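Papillomavirus transcription factor E2 (Human papillomavirus type 18, PDB 1QQH) probably regulates viral transcription and DNA replication, this fragment being part of its N-terminal activation domain. Local coordinates at residues A[25-30]-A[45-50]; A[39-44]-A[70-75]; A[52-57]-A[120-125]; A[86-91]-A[127-132]. The protein carries 1 engineered substitution. All coordinates share one frame; numbering follows the deposited sequence.

Contact 1: residues A[25-30]-A[45-50]; sequences EDWTLQ and FKKGGQ
Lys47 lays the end of its side chain over one face of the Trp27 indole, the two crossing at about a right angle. Its NZ is 3.6 Å from the centroid of the Trp27 six-membered ring and 11° off the ring normal, a cation-pi contact. Lys47 CE adds a CH-pi contact 3.9 Å from the same centroid; a bend at chi3 (-73°) places this carbon over the ring. The ammonium also donates two hydrogen bonds. One runs from Lys47 NZ to Asp26 O at 2.9 Å, tilted from the carbonyl plane, and the other to Glu25 OE1 at 3.1 Å, as a salt bridge that comes from above the carboxylate plane. One lysine tip thus holds a carboxylate, a carbonyl and a ring from three consecutive residues.

Glu25 has further partners: OE1 also meets the hydroxyl of Tyr73, its strongest partner, while OE2 pairs with Lys83 and with the backbone N of Ser144. Two lysines so close would probably favour a charged carboxylate. Trp27 CZ3 touches Phe45 CB at 4.0 Å, and the indole NE1 bonds to Tyr22 O. Trp27 also packs on Leu29 of the second subunit. A buried cation-pi contact joined to a salt bridge here ties the loop after helix 3-19 to the first strand of the sheet, at the seam between the helical and beta parts of the E2 activation domain.

Contact 2: residues A[39-44]-A[70-75]; sequences TEPTHC and DSVYYM
The loop leading from helix 34-37 into strand 45-56 lies against strand 63-75 through Pro41, which follows a cis peptide bond, and Cys44. Cys44 does most of the touching. Its SG, anti to its own carbonyl carbon (chi1 -66°), reaches Tyr74 CB at 3.8 Å and Val72 CG1 at 4.2 Å. Pro41 CG meets the same methyl, Val72 CG1, also at 4.2 Å, so Val72 is shared by both loop residues. The backbones also come close, Cys44 CA lying 3.2 Å from Tyr73 O. A water then carries the link onward: it donates to His43 O at 2.8 Å and accepts from Met75 N at 3.0 Å. Within the loop, Thr42 N donates to Glu40 OE1 at 2.9 Å, a bond that spans Pro41. Tyr95 of strand 92-97 packs on Pro41, Cys44 and Val72 together, while strand 63-75 is flanked by the start of strand 45-56 and by strand 81-89.

Contact 3: residues A[52-57]-A[120-125]; sequences VQVYFD and WEVHFG
Four backbone hydrogen bonds join Gln53 to His123 and Tyr55 to Glu121, two to each antiparallel hydrogen-bonded pair. The straightest are His123 N to Gln53 O (2.7 Å) and Tyr55 N to Glu121 O (2.8 Å), both 169° at the hydrogen. On the sheet face carrying these four side chains, His123 NE2 donates to Glu121 OE1 at 2.8 Å, which helps fix the imidazole. Over one face of that ring comes the edge of Tyr55, its CE1 3.2 Å from His123 ND1, in an edge-to-face pair. A water donates to Gln53 OE1 and is also hydrogen-bonded to Tyr55 OH. The other face is apolar: Val52 CG2 sits over the Phe124 ring, Val52 CG1 meets Val122 CG1 at 3.9 Å, and Phe56 CD2 touches Trp120 CB at 3.6 Å. Trp120 NE1 bonds to His90 O. Helix 107-111 covers Val54, Phe56, Trp120 and Val122, and strand 45-56 runs between strands 63-75 and 120-124.

Contact 4: residues A[86-91]-A[127-132]; sequences TCVSHR and NVIDCN
Apolar packing comes first: Ile129 pushes its CD1 against Val88, 3.5 Å from Val88 CG1, with the two side chains at about a right angle. The same methyl is tight on the backbone, Ile129 CD1 lying 3.1 Å from Val88 O, and the other branch, Ile129 CG2, lies 3.3 Å from that oxygen and rests on Ser89 CA at 3.8 Å. The carbonyl of Val88 is therefore covered by both branches of one isoleucine. With CG1 beside the backbone N (chi1 -60°) and CD1 extended beyond it, both methyls approach Val88 O from the same side.

The polar link runs through water. One molecule accepts from His90 N at 2.9 Å and lies 2.7 Å from Asp130 O, bridging the two segments at His90 and Asp130, where their CA atoms are nearest. His90 adds looser contact: its CB is 3.8 Å from Ile129 O, which lies at the edge of the imidazole.

Within 86-91, Arg91 N makes a weak bond to Ser89 OG as the chain turns toward strand 92-97. The His90 ring stacks on that of Trp120, and Arg91 reaches a salt bridge with Glu106. Val88 pairs through its backbone with Met135 of strand 134-136, and its side chain meets Val122 and Phe124 of strand 120-124.

In the fold
All four contacts reach one antiparallel sheet. Contacts 1 and 2 lie at its helical end, centres about 10 Å apart, and cross along the chain; their segments meet on neighbouring strands 45-56 and 63-75. Contacts 3 and 4 form a second cluster, centres about 9 Å apart, also crossing along the chain and joined where strand 120-124 turns into 127-128, with Ile129 N probably hydrogen-bonded to Val122 O. Strand 45-56 runs from contact 1 to contact 3, some 24 Å apart between centres, while Val72 packing on Thr86 connects contact 2 with contact 4. The elongated sheet thus ties the helical end to the far strands of the activation domain.

Contact 1: residues A[25-30]-A[45-50]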
loop_
_atom_site.group_PDB
_atom_site.type_symbol
_atom_site.label_atom_id
_atom_site.label_comp_id
_atom_site.label_asym_id
_atom_site.label_seq_id
_atom_site.Cartn_x
_atom_site.Cartn_y
_atom_site.Cartn_z
ATOM N N GLU A 25 -2.002 -9.710 -5.351
ATOM C CA GLU A 25 -0.585 -9.627 -5.690
ATOM C C GLU A 25 0.167 -8.867 -4.615
ATOM O O GLU A 25 -0.439 -8.213 -3.760
ATOM C CB GLU A 25 -0.374 -8.910 -7.025
ATOM C CG GLU A 25 -1.048 -9.557 -8.220
ATOM C CD GLU A 25 -0.747 -8.814 -9.514
ATOM O OE1 GLU A 25 -0.642 -7.569 -9.467
ATOM O OE2 GLU A 25 -0.629 -9.472 -10.569
ATOM N N ASP A 26 1.489 -8.966 -4.652
ATOM C CA ASP A 26 2.292 -8.244 -3.696
ATOM C C ASP A 26 2.321 -6.782 -4.123
ATOM O O ASP A 26 2.545 -6.472 -5.288
ATOM C CB ASP A 26 3.717 -8.790 -3.643
ATOM C CG ASP A 26 3.790 -10.165 -3.016
ATOM O OD1 ASP A 26 3.046 -10.421 -2.040
ATOM O OD2 ASP A 26 4.605 -10.992 -3.489
ATOM N N TRP A 27 2.057 -5.895 -3.176
ATOM C CA TRP A 27 2.088 -4.471 -3.431
ATOM C C TRP A 27 2.897 -3.847 -2.311
ATOM O O TRP A 27 2.508 -3.909 -1.142
ATOM C CB TRP A 27 0.684 -3.878 -3.436
ATOM C CG TRP A 27 -0.147 -4.358 -4.561
ATOM C CD1 TRP A 27 -0.994 -5.429 -4.558
ATOM C CD2 TRP A 27 -0.177 -3.826 -5.893
ATOM N NE1 TRP A 27 -1.550 -5.597 -5.804
ATOM C CE2 TRP A 27 -1.066 -4.628 -6.643
ATOM C CE3 TRP A 27 0.463 -2.753 -6.525
ATOM C CZ2 TRP A 27 -1.332 -4.391 -7.992
ATOM C CZ3 TRP A 27 0.199 -2.518 -7.872
ATOM C CH2 TRP A 27 -0.694 -3.338 -8.589
ATOM N N THR A 28 4.035 -3.263 -2.667
ATOM C CA THR A 28 4.890 -2.622 -1.678
ATOM C C THR A 28 4.391 -1.204 -1.452
ATOM O O THR A 28 3.540 -0.713 -2.198
ATOM C CB THR A 28 6.340 -2.554 -2.166
ATOM O OG1 THR A 28 6.393 -1.780 -3.369
ATOM C CG2 THR A 28 6.870 -3.948 -2.432
ATOM N N LEU A 29 4.903 -0.557 -0.412
ATOM C CA LEU A 29 4.528 0.816 -0.120
ATOM C C LEU A 29 4.988 1.670 -1.292
ATOM O O LEU A 29 4.301 2.596 -1.710
ATOM C CB LEU A 29 5.198 1.270 1.175
ATOM C CG LEU A 29 4.675 0.486 2.380
ATOM C CD1 LEU A 29 5.529 0.735 3.617
ATOM C CD2 LEU A 29 3.225 0.899 2.616
ATOM N N GLN A 30 6.151 1.331 -1.837
ATOM C CA GLN A 30 6.711 2.049 -2.978
ATOM C C GLN A 30 5.768 1.988 -4.185
ATOM O O GLN A 30 5.493 3.013 -4.815
ATOM C CB GLN A 30 8.086 1.464 -3.339
ATOM C CG GLN A 30 8.689 2.020 -4.618
ATOM C CD GLN A 30 10.097 1.503 -4.891
ATOM O OE1 GLN A 30 11.077 1.943 -4.270
ATOM N NE2 GLN A 30 10.204 0.560 -5.825
ATOM N N PHE A 45 -0.754 2.077 -12.236
ATOM C CA PHE A 45 0.131 1.505 -11.237
ATOM C C PHE A 45 1.084 0.687 -12.097
ATOM O O PHE A 45 0.731 0.256 -13.193
ATOM C CB PHE A 45 -0.627 0.616 -10.232
ATOM C CG PHE A 45 -1.471 1.398 -9.255
ATOM C CD1 PHE A 45 -2.862 1.425 -9.367
ATOM C CD2 PHE A 45 -0.871 2.167 -8.267
ATOM C CE1 PHE A 45 -3.635 2.215 -8.508
ATOM C CE2 PHE A 45 -1.634 2.953 -7.410
ATOM C CZ PHE A 45 -3.018 2.979 -7.534
ATOM N N LYS A 46 2.306 0.509 -11.636
ATOM C CA LYS A 46 3.256 -0.259 -12.412
ATOM C C LYS A 46 4.290 -0.914 -11.515
ATOM O O LYS A 46 4.657 -0.379 -10.473
ATOM C CB LYS A 46 3.937 0.633 -13.459
ATOM C CG LYS A 46 4.421 1.992 -12.958
ATOM C CD LYS A 46 3.340 3.045 -13.063
ATOM C CE LYS A 46 3.893 4.428 -12.785
ATOM N NZ LYS A 46 2.817 5.461 -12.799
ATOM N N LYS A 47 4.742 -2.085 -11.928
ATOM C CA LYS A 47 5.714 -2.835 -11.173
ATOM C C LYS A 47 6.671 -3.496 -12.137
ATOM O O LYS A 47 6.360 -3.667 -13.316
ATOM C CB LYS A 47 5.015 -3.908 -10.328
ATOM C CG LYS A 47 4.045 -3.343 -9.309
ATOM C CD LYS A 47 3.500 -4.425 -8.383
ATOM C CE LYS A 47 2.506 -5.331 -9.084
ATOM N NZ LYS A 47 1.870 -6.262 -8.111
ATOM N N GLY A 48 7.840 -3.863 -11.627
ATOM C CA GLY A 48 8.831 -4.526 -12.450
ATOM C C GLY A 48 9.532 -3.607 -13.423
ATOM O O GLY A 48 9.564 -3.867 -14.623
ATOM N N GLY A 49 10.098 -2.527 -12.903
ATOM C CA GLY A 49 10.813 -1.595 -13.749
ATOM C C GLY A 49 11.972 -2.273 -14.450
ATOM O O GLY A 49 12.689 -3.085 -13.858
ATOM N N GLN A 50 12.144 -1.941 -15.724
ATOM C CA GLN A 50 13.218 -2.501 -16.539
ATOM C C GLN A 50 13.882 -1.341 -17.275
ATOM O O GLN A 50 13.207 -0.483 -17.833
ATOM C CB GLN A 50 12.646 -3.492 -17.549
ATOM C CG GLN A 50 13.501 -4.725 -17.765
ATOM C CD GLN A 50 13.562 -5.596 -16.529
ATOM O OE1 GLN A 50 12.526 -5.982 -15.982
ATOM N NE2 GLN A 50 14.777 -5.913 -16.079
#

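Contact 2: residues A[39-44]-A[70-75]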
loop_
_atom_site.group_PDB
_atom_site.type_symbol
_atom_site.label_atom_id
_atom_site.label_comp_id
_atom_site.label_asym_id
_atom_site.label_seq_id
_atom_site.Cartn_x
_atom_site.Cartn_y
_atom_site.Cartn_z
ATOM N N THR A 39 4.323 9.376 -11.863
ATOM C CA THR A 39 5.348 9.097 -12.852
ATOM C C THR A 39 4.681 8.422 -14.046
ATOM O O THR A 39 3.694 7.705 -13.893
ATOM C CB THR A 39 6.426 8.162 -12.284
ATOM O OG1 THR A 39 6.957 8.725 -11.079
ATOM C CG2 THR A 39 7.545 7.971 -13.285
ATOM N N GLU A 40 5.219 8.666 -15.235
ATOM C CA GLU A 40 4.681 8.086 -16.457
ATOM C C GLU A 40 4.831 6.572 -16.499
ATOM O O GLU A 40 5.867 6.032 -16.119
ATOM C CB GLU A 40 5.382 8.697 -17.671
ATOM C CG GLU A 40 4.960 10.120 -17.964
ATOM C CD GLU A 40 3.550 10.201 -18.510
ATOM O OE1 GLU A 40 2.749 9.280 -18.238
ATOM O OE2 GLU A 40 3.241 11.195 -19.203
ATOM N N PRO A 41 3.775 5.860 -16.928
ATOM C CA PRO A 41 2.493 6.435 -17.351
ATOM C C PRO A 41 1.674 6.811 -16.120
ATOM O O PRO A 41 1.528 6.010 -15.193
ATOM C CB PRO A 41 1.861 5.303 -18.150
ATOM C CG PRO A 41 2.356 4.093 -17.429
ATOM C CD PRO A 41 3.810 4.412 -17.195
ATOM N N THR A 42 1.147 8.030 -16.110
ATOM C CA THR A 42 0.368 8.494 -14.972
ATOM C C THR A 42 -1.003 7.852 -14.923
ATOM O O THR A 42 -1.456 7.263 -15.908
ATOM C CB THR A 42 0.195 10.007 -15.009
ATOM O OG1 THR A 42 -0.535 10.372 -16.187
ATOM C CG2 THR A 42 1.554 10.686 -15.018
ATOM N N HIS A 43 -1.655 7.962 -13.766
ATOM C CA HIS A 43 -2.980 7.387 -13.563
ATOM C C HIS A 43 -2.943 5.874 -13.678
ATOM O O HIS A 43 -3.978 5.239 -13.869
ATOM C CB HIS A 43 -3.973 7.946 -14.588
ATOM C CG HIS A 43 -4.285 9.397 -14.395
ATOM N ND1 HIS A 43 -4.999 10.134 -15.319
ATOM C CD2 HIS A 43 -3.996 10.244 -13.379
ATOM C CE1 HIS A 43 -5.136 11.372 -14.879
ATOM N NE2 HIS A 43 -4.536 11.466 -13.704
ATOM N N CYS A 44 -1.752 5.299 -13.576
ATOM C CA CYS A 44 -1.584 3.852 -13.652
ATOM C C CYS A 44 -0.701 3.370 -12.513
ATOM O O CYS A 44 0.003 4.155 -11.887
ATOM C CB CYS A 44 -0.885 3.449 -14.948
ATOM S SG CYS A 44 -1.758 3.753 -16.471
ATOM N N ASP A 70 7.400 -3.895 -16.290
ATOM C CA ASP A 70 6.986 -5.255 -16.654
ATOM C C ASP A 70 5.469 -5.359 -16.644
ATOM O O ASP A 70 4.878 -6.037 -17.478
ATOM C CB ASP A 70 7.553 -6.296 -15.685
ATOM C CG ASP A 70 9.010 -6.635 -15.966
ATOM O OD1 ASP A 70 9.497 -6.360 -17.082
ATOM O OD2 ASP A 70 9.669 -7.200 -15.069
ATOM N N SER A 71 4.838 -4.670 -15.699
ATOM C CA SER A 71 3.393 -4.711 -15.592
ATOM C C SER A 71 2.798 -3.335 -15.406
ATOM O O SER A 71 3.185 -2.606 -14.506
ATOM C CB SER A 71 2.985 -5.602 -14.418
ATOM O OG SER A 71 3.518 -6.907 -14.572
ATOM N N VAL A 72 1.850 -2.989 -16.266
ATOM C CA VAL A 72 1.176 -1.703 -16.189
ATOM C C VAL A 72 -0.287 -1.949 -15.864
ATOM O O VAL A 72 -0.953 -2.758 -16.523
ATOM C CB VAL A 72 1.272 -0.946 -17.523
ATOM C CG1 VAL A 72 0.421 0.323 -17.462
ATOM C CG2 VAL A 72 2.727 -0.606 -17.820
ATOM N N TYR A 73 -0.777 -1.262 -14.838
ATOM C CA TYR A 73 -2.162 -1.397 -14.409
ATOM C C TYR A 73 -2.919 -0.121 -14.721
ATOM O O TYR A 73 -2.674 0.929 -14.123
ATOM C CB TYR A 73 -2.242 -1.688 -12.904
ATOM C CG TYR A 73 -1.494 -2.932 -12.474
ATOM C CD1 TYR A 73 -0.112 -3.008 -12.594
ATOM C CD2 TYR A 73 -2.172 -4.042 -11.974
ATOM C CE1 TYR A 73 0.585 -4.162 -12.227
ATOM C CE2 TYR A 73 -1.490 -5.200 -11.608
ATOM C CZ TYR A 73 -0.112 -5.255 -11.737
ATOM O OH TYR A 73 0.578 -6.393 -11.392
ATOM N N TYR A 74 -3.838 -0.215 -15.674
ATOM C CA TYR A 74 -4.638 0.932 -16.061
ATOM C C TYR A 74 -6.093 0.608 -15.784
ATOM O O TYR A 74 -6.459 -0.557 -15.619
ATOM C CB TYR A 74 -4.431 1.241 -17.545
ATOM C CG TYR A 74 -4.906 0.156 -18.482
ATOM C CD1 TYR A 74 -6.197 0.185 -19.008
ATOM C CD2 TYR A 74 -4.058 -0.889 -18.865
ATOM C CE1 TYR A 74 -6.637 -0.790 -19.899
ATOM C CE2 TYR A 74 -4.489 -1.879 -19.760
ATOM C CZ TYR A 74 -5.780 -1.820 -20.276
ATOM O OH TYR A 74 -6.216 -2.762 -21.183
ATOM N N MET A 75 -6.920 1.640 -15.724
ATOM C CA MET A 75 -8.336 1.449 -15.468
ATOM C C MET A 75 -9.151 1.765 -16.728
ATOM O O MET A 75 -8.962 2.805 -17.358
ATOM C CB MET A 75 -8.773 2.343 -14.306
ATOM C CG MET A 75 -10.225 2.160 -13.890
ATOM S SD MET A 75 -10.716 3.296 -12.559
ATOM C CE MET A 75 -10.851 2.154 -11.161
HETATM O O HOH W 1 -5.273 4.143 -16.048
#

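Contact 3: residues A[52-57]-A[120-125]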
loop_
_atom_site.group_PDB
_atom_site.type_symbol
_atom_site.label_atom_id
_atom_site.label_comp_id
_atom_site.label_asym_id
_atom_site.label_seq_id
_atom_site.Cartn_x
_atom_site.Cartn_y
_atom_site.Cartn_z
ATOM N N VAL A 52 15.652 0.744 -20.067
ATOM C CA VAL A 52 15.730 0.853 -21.516
ATOM C C VAL A 52 16.771 1.931 -21.813
ATOM O O VAL A 52 16.678 3.049 -21.300
ATOM C CB VAL A 52 14.391 1.278 -22.139
ATOM C CG1 VAL A 52 14.587 1.623 -23.615
ATOM C CG2 VAL A 52 13.387 0.155 -22.004
ATOM N N GLN A 53 17.770 1.591 -22.620
ATOM C CA GLN A 53 18.813 2.550 -22.966
ATOM C C GLN A 53 18.620 3.072 -24.374
ATOM O O GLN A 53 18.372 2.304 -25.301
ATOM C CB GLN A 53 20.188 1.909 -22.894
ATOM C CG GLN A 53 20.559 1.325 -21.569
ATOM C CD GLN A 53 21.882 0.607 -21.664
ATOM O OE1 GLN A 53 22.016 -0.381 -22.402
ATOM N NE2 GLN A 53 22.883 1.102 -20.934
ATOM N N VAL A 54 18.741 4.384 -24.530
ATOM C CA VAL A 54 18.603 5.004 -25.834
ATOM C C VAL A 54 19.856 5.806 -26.133
ATOM O O VAL A 54 20.294 6.618 -25.319
ATOM C CB VAL A 54 17.395 5.952 -25.887
ATOM C CG1 VAL A 54 17.346 6.650 -27.236
ATOM C CG2 VAL A 54 16.113 5.169 -25.655
ATOM N N TYR A 55 20.438 5.557 -27.297
ATOM C CA TYR A 55 21.637 6.267 -27.724
ATOM C C TYR A 55 21.246 7.204 -28.861
ATOM O O TYR A 55 20.790 6.755 -29.911
ATOM C CB TYR A 55 22.700 5.280 -28.214
ATOM C CG TYR A 55 23.109 4.257 -27.183
ATOM C CD1 TYR A 55 22.320 3.136 -26.930
ATOM C CD2 TYR A 55 24.281 4.411 -26.452
ATOM C CE1 TYR A 55 22.695 2.190 -25.976
ATOM C CE2 TYR A 55 24.667 3.474 -25.495
ATOM C CZ TYR A 55 23.871 2.366 -25.263
ATOM O OH TYR A 55 24.257 1.436 -24.323
ATOM N N PHE A 56 21.416 8.503 -28.641
ATOM C CA PHE A 56 21.071 9.491 -29.652
ATOM C C PHE A 56 22.262 9.772 -30.543
ATOM O O PHE A 56 23.390 9.897 -30.068
ATOM C CB PHE A 56 20.577 10.771 -28.988
ATOM C CG PHE A 56 19.382 10.556 -28.114
ATOM C CD1 PHE A 56 19.520 10.472 -26.734
ATOM C CD2 PHE A 56 18.120 10.384 -28.678
ATOM C CE1 PHE A 56 18.422 10.217 -25.926
ATOM C CE2 PHE A 56 17.016 10.128 -27.883
ATOM C CZ PHE A 56 17.168 10.044 -26.500
ATOM N N ASP A 57 21.996 9.868 -31.841
ATOM C CA ASP A 57 23.042 10.094 -32.829
ATOM C C ASP A 57 23.881 8.823 -32.787
ATOM O O ASP A 57 23.474 7.838 -32.169
ATOM C CB ASP A 57 23.892 11.309 -32.453
ATOM C CG ASP A 57 23.049 12.530 -32.118
ATOM O OD1 ASP A 57 22.212 12.935 -32.956
ATOM O OD2 ASP A 57 23.225 13.089 -31.013
ATOM N N TRP A 120 18.473 7.807 -33.449
ATOM C CA TRP A 120 18.675 7.228 -32.130
ATOM C C TRP A 120 18.592 5.716 -32.214
ATOM O O TRP A 120 17.988 5.166 -33.135
ATOM C CB TRP A 120 17.650 7.777 -31.131
ATOM C CG TRP A 120 16.251 7.307 -31.346
ATOM C CD1 TRP A 120 15.684 6.166 -30.852
ATOM C CD2 TRP A 120 15.233 7.965 -32.105
ATOM N NE1 TRP A 120 14.378 6.078 -31.252
ATOM C CE2 TRP A 120 14.074 7.167 -32.024
ATOM C CE3 TRP A 120 15.190 9.153 -32.850
ATOM C CZ2 TRP A 120 12.882 7.515 -32.657
ATOM C CZ3 TRP A 120 14.009 9.498 -33.481
ATOM C CH2 TRP A 120 12.866 8.680 -33.381
ATOM N N GLU A 121 19.214 5.054 -31.248
ATOM C CA GLU A 121 19.242 3.602 -31.194
ATOM C C GLU A 121 18.683 3.151 -29.848
ATOM O O GLU A 121 19.063 3.684 -28.808
ATOM C CB GLU A 121 20.686 3.133 -31.348
ATOM C CG GLU A 121 20.866 1.806 -32.052
ATOM C CD GLU A 121 22.334 1.468 -32.261
ATOM O OE1 GLU A 121 23.040 1.201 -31.258
ATOM O OE2 GLU A 121 22.784 1.481 -33.427
ATOM N N VAL A 122 17.786 2.173 -29.866
ATOM C CA VAL A 122 17.180 1.677 -28.633
ATOM C C VAL A 122 17.708 0.306 -28.221
ATOM O O VAL A 122 17.727 -0.633 -29.022
ATOM C CB VAL A 122 15.641 1.574 -28.764
ATOM C CG1 VAL A 122 15.039 1.198 -27.434
ATOM C CG2 VAL A 122 15.065 2.891 -29.259
ATOM N N HIS A 123 18.134 0.197 -26.968
ATOM C CA HIS A 123 18.638 -1.058 -26.438
ATOM C C HIS A 123 17.807 -1.482 -25.234
ATOM O O HIS A 123 17.556 -0.692 -24.327
ATOM C CB HIS A 123 20.101 -0.924 -26.009
ATOM C CG HIS A 123 21.055 -0.710 -27.143
ATOM N ND1 HIS A 123 22.417 -0.861 -27.005
ATOM C CD2 HIS A 123 20.845 -0.347 -28.430
ATOM C CE1 HIS A 123 23.006 -0.603 -28.158
ATOM N NE2 HIS A 123 22.075 -0.289 -29.040
ATOM N N PHE A 124 17.370 -2.734 -25.235
ATOM C CA PHE A 124 16.588 -3.250 -24.125
ATOM C C PHE A 124 17.297 -4.501 -23.643
ATOM O O PHE A 124 17.168 -5.573 -24.240
ATOM C CB PHE A 124 15.168 -3.598 -24.569
ATOM C CG PHE A 124 14.222 -3.855 -23.426
ATOM C CD1 PHE A 124 12.978 -4.437 -23.655
ATOM C CD2 PHE A 124 14.565 -3.507 -22.124
ATOM C CE1 PHE A 124 12.092 -4.667 -22.604
ATOM C CE2 PHE A 124 13.683 -3.735 -21.065
ATOM C CZ PHE A 124 12.447 -4.316 -21.308
ATOM N N GLY A 125 18.054 -4.357 -22.560
ATOM C CA GLY A 125 18.789 -5.486 -22.034
ATOM C C GLY A 125 19.890 -5.854 -23.005
ATOM O O GLY A 125 20.766 -5.038 -23.299
HETATM O O HOH W 2 23.805 -1.474 -24.057
#

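Contact 4: residues A[86-91]-A[127-132]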
loop_
_atom_site.group_PDB
_atom_site.type_symbol
_atom_site.label_atom_id
_atom_site.label_comp_id
_atom_site.label_asym_id
_atom_site.label_seq_id
_atom_site.Cartn_x
_atom_site.Cartn_y
_atom_site.Cartn_z
ATOM N N THR A 86 4.630 -3.466 -20.793
ATOM C CA THR A 86 5.097 -2.251 -21.426
ATOM C C THR A 86 5.814 -2.728 -22.675
ATOM O O THR A 86 6.548 -3.714 -22.636
ATOM C CB THR A 86 6.095 -1.479 -20.549
ATOM O OG1 THR A 86 5.377 -0.658 -19.623
ATOM C CG2 THR A 86 6.991 -0.603 -21.411
ATOM N N CYS A 87 5.583 -2.048 -23.787
ATOM C CA CYS A 87 6.238 -2.413 -25.023
ATOM C C CYS A 87 7.302 -1.391 -25.362
ATOM O O CYS A 87 7.074 -0.184 -25.277
ATOM C CB CYS A 87 5.227 -2.511 -26.156
ATOM S SG CYS A 87 4.110 -3.899 -25.968
ATOM N N VAL A 88 8.463 -1.900 -25.742
ATOM C CA VAL A 88 9.609 -1.085 -26.095
ATOM C C VAL A 88 9.881 -1.154 -27.595
ATOM O O VAL A 88 10.366 -2.169 -28.091
ATOM C CB VAL A 88 10.870 -1.578 -25.344
ATOM C CG1 VAL A 88 12.054 -0.693 -25.664
ATOM C CG2 VAL A 88 10.604 -1.613 -23.844
ATOM N N SER A 89 9.575 -0.080 -28.315
ATOM C CA SER A 89 9.830 -0.037 -29.754
ATOM C C SER A 89 10.795 1.109 -30.032
ATOM O O SER A 89 11.160 1.847 -29.124
ATOM C CB SER A 89 8.542 0.218 -30.525
ATOM O OG SER A 89 8.087 1.542 -30.301
ATOM N N HIS A 90 11.194 1.259 -31.290
ATOM C CA HIS A 90 12.104 2.334 -31.672
ATOM C C HIS A 90 11.370 3.667 -31.527
ATOM O O HIS A 90 11.990 4.703 -31.321
ATOM C CB HIS A 90 12.579 2.133 -33.115
ATOM C CG HIS A 90 13.576 3.153 -33.573
ATOM N ND1 HIS A 90 13.209 4.313 -34.222
ATOM C CD2 HIS A 90 14.923 3.202 -33.445
ATOM C CE1 HIS A 90 14.288 5.033 -34.474
ATOM N NE2 HIS A 90 15.340 4.383 -34.012
ATOM N N ARG A 91 10.043 3.629 -31.610
ATOM C CA ARG A 91 9.244 4.842 -31.470
ATOM C C ARG A 91 9.116 5.327 -30.017
ATOM O O ARG A 91 8.964 6.524 -29.768
ATOM C CB ARG A 91 7.844 4.631 -32.057
ATOM C CG ARG A 91 6.899 5.783 -31.736
ATOM C CD ARG A 91 5.530 5.646 -32.381
ATOM N NE ARG A 91 4.596 6.600 -31.789
ATOM C CZ ARG A 91 3.310 6.698 -32.109
ATOM N NH1 ARG A 91 2.788 5.899 -33.031
ATOM N NH2 ARG A 91 2.542 7.591 -31.497
ATOM N N ASN A 127 19.260 -6.772 -26.145
ATOM C CA ASN A 127 18.680 -6.687 -27.480
ATOM C C ASN A 127 18.596 -5.267 -28.030
ATOM O O ASN A 127 18.256 -4.331 -27.306
ATOM C CB ASN A 127 17.268 -7.274 -27.463
ATOM C CG ASN A 127 17.192 -8.605 -26.740
ATOM O OD1 ASN A 127 17.442 -8.689 -25.533
ATOM N ND2 ASN A 127 16.844 -9.656 -27.473
ATOM N N VAL A 128 18.901 -5.106 -29.311
ATOM C CA VAL A 128 18.803 -3.798 -29.942
ATOM C C VAL A 128 17.444 -3.766 -30.614
ATOM O O VAL A 128 17.164 -4.574 -31.494
ATOM C CB VAL A 128 19.898 -3.576 -30.999
ATOM C CG1 VAL A 128 19.522 -2.408 -31.899
ATOM C CG2 VAL A 128 21.221 -3.282 -30.312
ATOM N N ILE A 129 16.598 -2.834 -30.194
ATOM C CA ILE A 129 15.259 -2.736 -30.746
ATOM C C ILE A 129 15.111 -1.717 -31.859
ATOM O O ILE A 129 14.820 -0.548 -31.615
ATOM C CB ILE A 129 14.236 -2.422 -29.643
ATOM C CG1 ILE A 129 14.264 -3.536 -28.597
ATOM C CG2 ILE A 129 12.847 -2.285 -30.238
ATOM C CD1 ILE A 129 13.179 -3.437 -27.569
ATOM N N ASP A 130 15.320 -2.170 -33.087
ATOM C CA ASP A 130 15.176 -1.314 -34.256
ATOM C C ASP A 130 13.941 -1.821 -34.989
ATOM O O ASP A 130 12.848 -1.848 -34.421
ATOM C CB ASP A 130 16.417 -1.408 -35.156
ATOM C CG ASP A 130 16.866 -2.842 -35.391
ATOM O OD1 ASP A 130 16.019 -3.681 -35.769
ATOM O OD2 ASP A 130 18.071 -3.125 -35.201
ATOM N N CYS A 131 14.119 -2.223 -36.244
ATOM C CA CYS A 131 13.027 -2.762 -37.048
ATOM C C CYS A 131 11.680 -2.102 -36.755
ATOM O O CYS A 131 11.610 -0.926 -36.388
ATOM C CB CYS A 131 12.924 -4.270 -36.804
ATOM S SG CYS A 131 12.811 -4.728 -35.043
ATOM N N ASN A 132 10.612 -2.872 -36.934
ATOM C CA ASN A 132 9.264 -2.392 -36.682
ATOM C C ASN A 132 8.670 -3.200 -35.547
ATOM O O ASN A 132 7.470 -3.131 -35.279
ATOM C CB ASN A 132 8.399 -2.541 -37.932
ATOM C CG ASN A 132 8.708 -1.493 -38.978
ATOM O OD1 ASN A 132 9.861 -1.323 -39.380
ATOM N ND2 ASN A 132 7.678 -0.780 -39.429
HETATM O O HOH W 3 10.702 -0.669 -33.335
#